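Local coordinates for putative hydrogenase expression/formation protein hupG (Rhodopseudomonas palustris, PDB 2QSI) that is of unknown function but probably takes part in the expression or formation of hydrogenase, at residues P17-F28 and A70-L81. Sequence-based numbering, arbitrary orientation.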
loop_
_atom_site.group_PDB
_atom_site.type_symbol
_atom_site.label_atom_id
_atom_site.label_comp_id
_atom_site.label_asym_id
_atom_site.label_seq_id
_atom_site.Cartn_x
_atom_site.Cartn_y
_atom_site.Cartn_z
ATOM N N PRO A 17 -16.848 7.946 -6.401
ATOM C CA PRO A 17 -16.848 7.988 -7.857
ATOM C C PRO A 17 -16.170 9.270 -8.289
ATOM O O PRO A 17 -16.830 10.241 -8.647
ATOM C CB PRO A 17 -18.344 8.039 -8.184
ATOM C CG PRO A 17 -18.981 8.665 -6.898
ATOM C CD PRO A 17 -17.910 8.803 -5.854
ATOM N N THR A 18 -14.864 9.323 -8.140
ATOM C CA THR A 18 -14.121 10.408 -8.696
ATOM C C THR A 18 -13.594 9.882 -9.984
ATOM O O THR A 18 -13.780 8.690 -10.306
ATOM C CB THR A 18 -12.893 10.828 -7.832
ATOM O OG1 THR A 18 -13.019 10.315 -6.505
ATOM C CG2 THR A 18 -12.797 12.345 -7.825
ATOM N N LEU A 19 -12.940 10.780 -10.710
ATOM C CA LEU A 19 -12.155 10.422 -11.840
ATOM C C LEU A 19 -10.700 10.702 -11.476
ATOM O O LEU A 19 -10.358 11.831 -11.020
ATOM C CB LEU A 19 -12.615 11.244 -13.044
ATOM C CG LEU A 19 -12.116 10.913 -14.430
ATOM C CD1 LEU A 19 -12.471 9.471 -14.819
ATOM C CD2 LEU A 19 -12.716 11.953 -15.374
ATOM N N VAL A 20 -9.850 9.679 -11.600
ATOM C CA VAL A 20 -8.430 9.829 -11.319
ATOM C C VAL A 20 -7.523 9.544 -12.523
ATOM O O VAL A 20 -7.869 8.783 -13.425
ATOM C CB VAL A 20 -7.950 8.910 -10.152
ATOM C CG1 VAL A 20 -8.625 9.307 -8.827
ATOM C CG2 VAL A 20 -8.116 7.424 -10.494
ATOM N N ASP A 21 -6.348 10.152 -12.492
ATOM C CA ASP A 21 -5.320 9.911 -13.494
ATOM C C ASP A 21 -3.998 9.566 -12.839
ATOM O O ASP A 21 -3.915 9.445 -11.618
ATOM C CB ASP A 21 -5.198 11.113 -14.464
ATOM C CG ASP A 21 -4.704 12.386 -13.799
ATOM O OD1 ASP A 21 -4.001 12.360 -12.765
ATOM O OD2 ASP A 21 -5.009 13.465 -14.340
ATOM N N GLU A 22 -2.959 9.384 -13.651
ATOM C CA GLU A 22 -1.631 9.040 -13.108
ATOM C C GLU A 22 -1.090 10.150 -12.193
ATOM O O GLU A 22 -0.295 9.880 -11.307
ATOM C CB GLU A 22 -0.637 8.662 -14.230
ATOM C CG GLU A 22 -0.806 7.223 -14.741
ATOM C CD GLU A 22 -0.109 6.946 -16.070
ATOM O OE1 GLU A 22 -0.445 7.604 -17.076
ATOM O OE2 GLU A 22 0.776 6.063 -16.113
ATOM N N ALA A 23 -1.556 11.388 -12.372
ATOM C CA ALA A 23 -1.127 12.512 -11.520
ATOM C C ALA A 23 -1.835 12.571 -10.167
ATOM O O ALA A 23 -1.243 13.033 -9.183
ATOM C CB ALA A 23 -1.320 13.839 -12.260
ATOM N N THR A 24 -3.090 12.124 -10.117
ATOM C CA THR A 24 -3.925 12.257 -8.911
ATOM C C THR A 24 -4.253 10.957 -8.171
ATOM O O THR A 24 -4.731 11.012 -7.036
ATOM C CB THR A 24 -5.267 12.961 -9.217
ATOM O OG1 THR A 24 -6.104 12.118 -10.031
ATOM C CG2 THR A 24 -5.028 14.281 -9.913
ATOM N N VAL A 25 -4.001 9.797 -8.778
ATOM C CA VAL A 25 -4.359 8.522 -8.120
ATOM C C VAL A 25 -3.549 8.218 -6.836
ATOM O O VAL A 25 -4.119 7.729 -5.852
ATOM C CB VAL A 25 -4.283 7.310 -9.106
ATOM C CG1 VAL A 25 -2.831 7.047 -9.533
ATOM C CG2 VAL A 25 -4.912 6.057 -8.491
ATOM N N ASP A 26 -2.241 8.508 -6.827
ATOM C CA ASP A 26 -1.409 8.135 -5.651
ATOM C C ASP A 26 -1.991 8.680 -4.369
ATOM O O ASP A 26 -2.213 7.930 -3.406
ATOM C CB ASP A 26 0.039 8.618 -5.770
ATOM C CG ASP A 26 0.810 7.893 -6.842
ATOM O OD1 ASP A 26 0.437 6.785 -7.261
ATOM O OD2 ASP A 26 1.788 8.447 -7.308
ATOM N N ASP A 27 -2.217 9.991 -4.337
ATOM C CA ASP A 27 -2.753 10.621 -3.138
ATOM C C ASP A 27 -4.200 10.164 -2.875
ATOM O O ASP A 27 -4.593 9.998 -1.709
ATOM C CB ASP A 27 -2.661 12.164 -3.194
ATOM C CG ASP A 27 -1.224 12.689 -3.345
ATOM O OD1 ASP A 27 -0.235 12.027 -2.952
ATOM O OD2 ASP A 27 -1.083 13.815 -3.854
ATOM N N PHE A 28 -4.989 9.921 -3.928
ATOM C CA PHE A 28 -6.358 9.419 -3.726
ATOM C C PHE A 28 -6.352 8.144 -2.876
ATOM O O PHE A 28 -7.104 8.011 -1.925
ATOM C CB PHE A 28 -7.068 9.138 -5.067
ATOM C CG PHE A 28 -8.465 8.686 -4.891
ATOM C CD1 PHE A 28 -9.446 9.582 -4.523
ATOM C CD2 PHE A 28 -8.803 7.346 -5.025
ATOM C CE1 PHE A 28 -10.756 9.153 -4.302
ATOM C CE2 PHE A 28 -10.125 6.914 -4.788
ATOM C CZ PHE A 28 -11.078 7.814 -4.420
ATOM N N ALA A 70 -14.692 4.479 -4.358
ATOM C CA ALA A 70 -14.474 4.188 -5.778
ATOM C C ALA A 70 -13.878 5.373 -6.505
ATOM O O ALA A 70 -14.106 6.534 -6.151
ATOM C CB ALA A 70 -15.802 3.759 -6.475
ATOM N N ALA A 71 -13.122 5.076 -7.532
ATOM C CA ALA A 71 -12.670 6.052 -8.507
ATOM C C ALA A 71 -12.576 5.381 -9.877
ATOM O O ALA A 71 -12.147 4.234 -10.000
ATOM C CB ALA A 71 -11.309 6.626 -8.149
ATOM N N GLU A 72 -12.938 6.145 -10.901
ATOM C CA GLU A 72 -12.806 5.728 -12.297
ATOM C C GLU A 72 -11.453 6.205 -12.794
ATOM O O GLU A 72 -11.025 7.311 -12.469
ATOM C CB GLU A 72 -13.917 6.322 -13.158
ATOM C CG GLU A 72 -13.811 5.911 -14.620
ATOM C CD GLU A 72 -15.004 6.266 -15.457
ATOM O OE1 GLU A 72 -16.140 6.365 -14.914
ATOM O OE2 GLU A 72 -14.815 6.404 -16.690
ATOM N N VAL A 73 -10.785 5.352 -13.552
ATOM C CA VAL A 73 -9.500 5.652 -14.150
ATOM C C VAL A 73 -9.692 6.442 -15.448
ATOM O O VAL A 73 -10.422 6.014 -16.354
ATOM C CB VAL A 73 -8.690 4.346 -14.379
ATOM C CG1 VAL A 73 -7.349 4.616 -15.026
ATOM C CG2 VAL A 73 -8.462 3.625 -13.015
ATOM N N ALA A 74 -9.050 7.603 -15.516
ATOM C CA ALA A 74 -9.022 8.428 -16.752
ATOM C C ALA A 74 -8.480 7.604 -17.955
ATOM O O ALA A 74 -7.611 6.724 -17.814
ATOM C CB ALA A 74 -8.195 9.737 -16.510
ATOM N N ALA A 75 -9.026 7.856 -19.135
ATOM C CA ALA A 75 -8.706 7.024 -20.309
ATOM C C ALA A 75 -7.193 6.983 -20.609
ATOM O O ALA A 75 -6.620 5.934 -20.889
ATOM C CB ALA A 75 -9.462 7.542 -21.528
ATOM N N GLU A 76 -6.546 8.130 -20.521
ATOM C CA GLU A 76 -5.105 8.216 -20.825
ATOM C C GLU A 76 -4.249 7.510 -19.764
ATOM O O GLU A 76 -3.105 7.116 -20.051
ATOM C CB GLU A 76 -4.634 9.668 -21.040
ATOM C CG GLU A 76 -5.354 10.738 -20.248
ATOM C CD GLU A 76 -6.763 11.017 -20.808
ATOM O OE1 GLU A 76 -7.731 10.602 -20.153
ATOM O OE2 GLU A 76 -6.903 11.605 -21.919
ATOM N N ALA A 77 -4.823 7.317 -18.562
ATOM C CA ALA A 77 -4.158 6.644 -17.432
ATOM C C ALA A 77 -4.276 5.120 -17.452
ATOM O O ALA A 77 -3.586 4.417 -16.683
ATOM C CB ALA A 77 -4.725 7.166 -16.132
ATOM N N GLU A 78 -5.152 4.609 -18.314
ATOM C CA GLU A 78 -5.455 3.189 -18.338
ATOM C C GLU A 78 -4.221 2.306 -18.497
ATOM O O GLU A 78 -4.026 1.398 -17.716
ATOM C CB GLU A 78 -6.483 2.860 -19.411
ATOM C CG GLU A 78 -7.847 3.416 -19.073
ATOM C CD GLU A 78 -8.838 3.341 -20.193
ATOM O OE1 GLU A 78 -8.470 2.960 -21.338
ATOM O OE2 GLU A 78 -9.997 3.695 -19.931
ATOM N N ARG A 79 -3.395 2.562 -19.502
ATOM C CA ARG A 79 -2.301 1.649 -19.791
ATOM C C ARG A 79 -1.360 1.524 -18.596
ATOM O O ARG A 79 -1.033 0.413 -18.153
ATOM C CB ARG A 79 -1.541 2.106 -21.035
ATOM C CG ARG A 79 -0.530 1.067 -21.533
ATOM C CD ARG A 79 -0.433 1.052 -23.060
ATOM N NE ARG A 79 -1.734 0.710 -23.674
ATOM C CZ ARG A 79 -2.638 1.571 -24.158
ATOM N NH1 ARG A 79 -2.437 2.891 -24.129
ATOM N NH2 ARG A 79 -3.767 1.105 -24.691
ATOM N N GLY A 80 -0.934 2.660 -18.071
ATOM C CA GLY A 80 -0.011 2.677 -16.948
ATOM C C GLY A 80 -0.609 2.134 -15.652
ATOM O O GLY A 80 0.068 1.458 -14.891
ATOM N N LEU A 81 -1.882 2.411 -15.395
ATOM C CA LEU A 81 -2.460 1.940 -14.142
ATOM C C LEU A 81 -2.824 0.449 -14.191
ATOM O O LEU A 81 -2.773 -0.266 -13.155
ATOM C CB LEU A 81 -3.620 2.853 -13.694
ATOM C CG LEU A 81 -3.221 4.276 -13.239
ATOM C CD1 LEU A 81 -4.425 5.000 -12.586
ATOM C CD2 LEU A 81 -1.922 4.359 -12.329
HETATM O O HOH W 1 -14.496 8.700 -4.551
#
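Val-20 O accepts the backbone N of Ala-74 at 2.7 Å, in a straight bond that ends a short ladder joining strand 18-20 to strand 70-73. Upstream, Glu-72 serves this ladder twice: its N donates to Thr-18 O, while its O receives Val-20 N at 2.8 Å with an angle of 172° at the hydrogen. Such use of both groups of one residue illustrates how parallel strands are stitched together. One water extends the link, donating to Ala-70 O and hydrogen-bonded to Thr-18 OG1.

The two faces of the sheet differ. On one, Leu-19 and Glu-72 run side by side, CD1 of the leucine 3.8 Å from CG of the glutamate, whose carboxylate goes on to a salt bridge with Arg-41. On the other, Ala-71 CB touches both Val-20 CG1 and the Phe-28 ring, which it meets obliquely at CE2, 3.6 Å away; CG of Phe-28 stands anti to its own N (chi1 -178°), which carries the ring back from helix 25-30 over the strands.

Past the ladder, Asp-21 shapes the turn into that helix: OD1 accepts Thr-24 N in an Asx motif, and its backbone O takes both Thr-24 N and Val-25 N. Here Leu-81 of helix 78-85 meets Val-25 tip to tip, CD2 4.0 Å from CG1, and slides past Glu-22, whose CG is 3.9 Å from the same CD2. An alanine in place of Leu-81 would probably open a gap beside Val-25 CG1 and leave the aliphatic part of Glu-22 without much of its apolar cover.

With strand order 1-3-2-4, the arrangement is consistent with a thioredoxin-like fold, in which the first strand, here 18-20, forms the edge of the sheet beside and parallel to the third, 68-73.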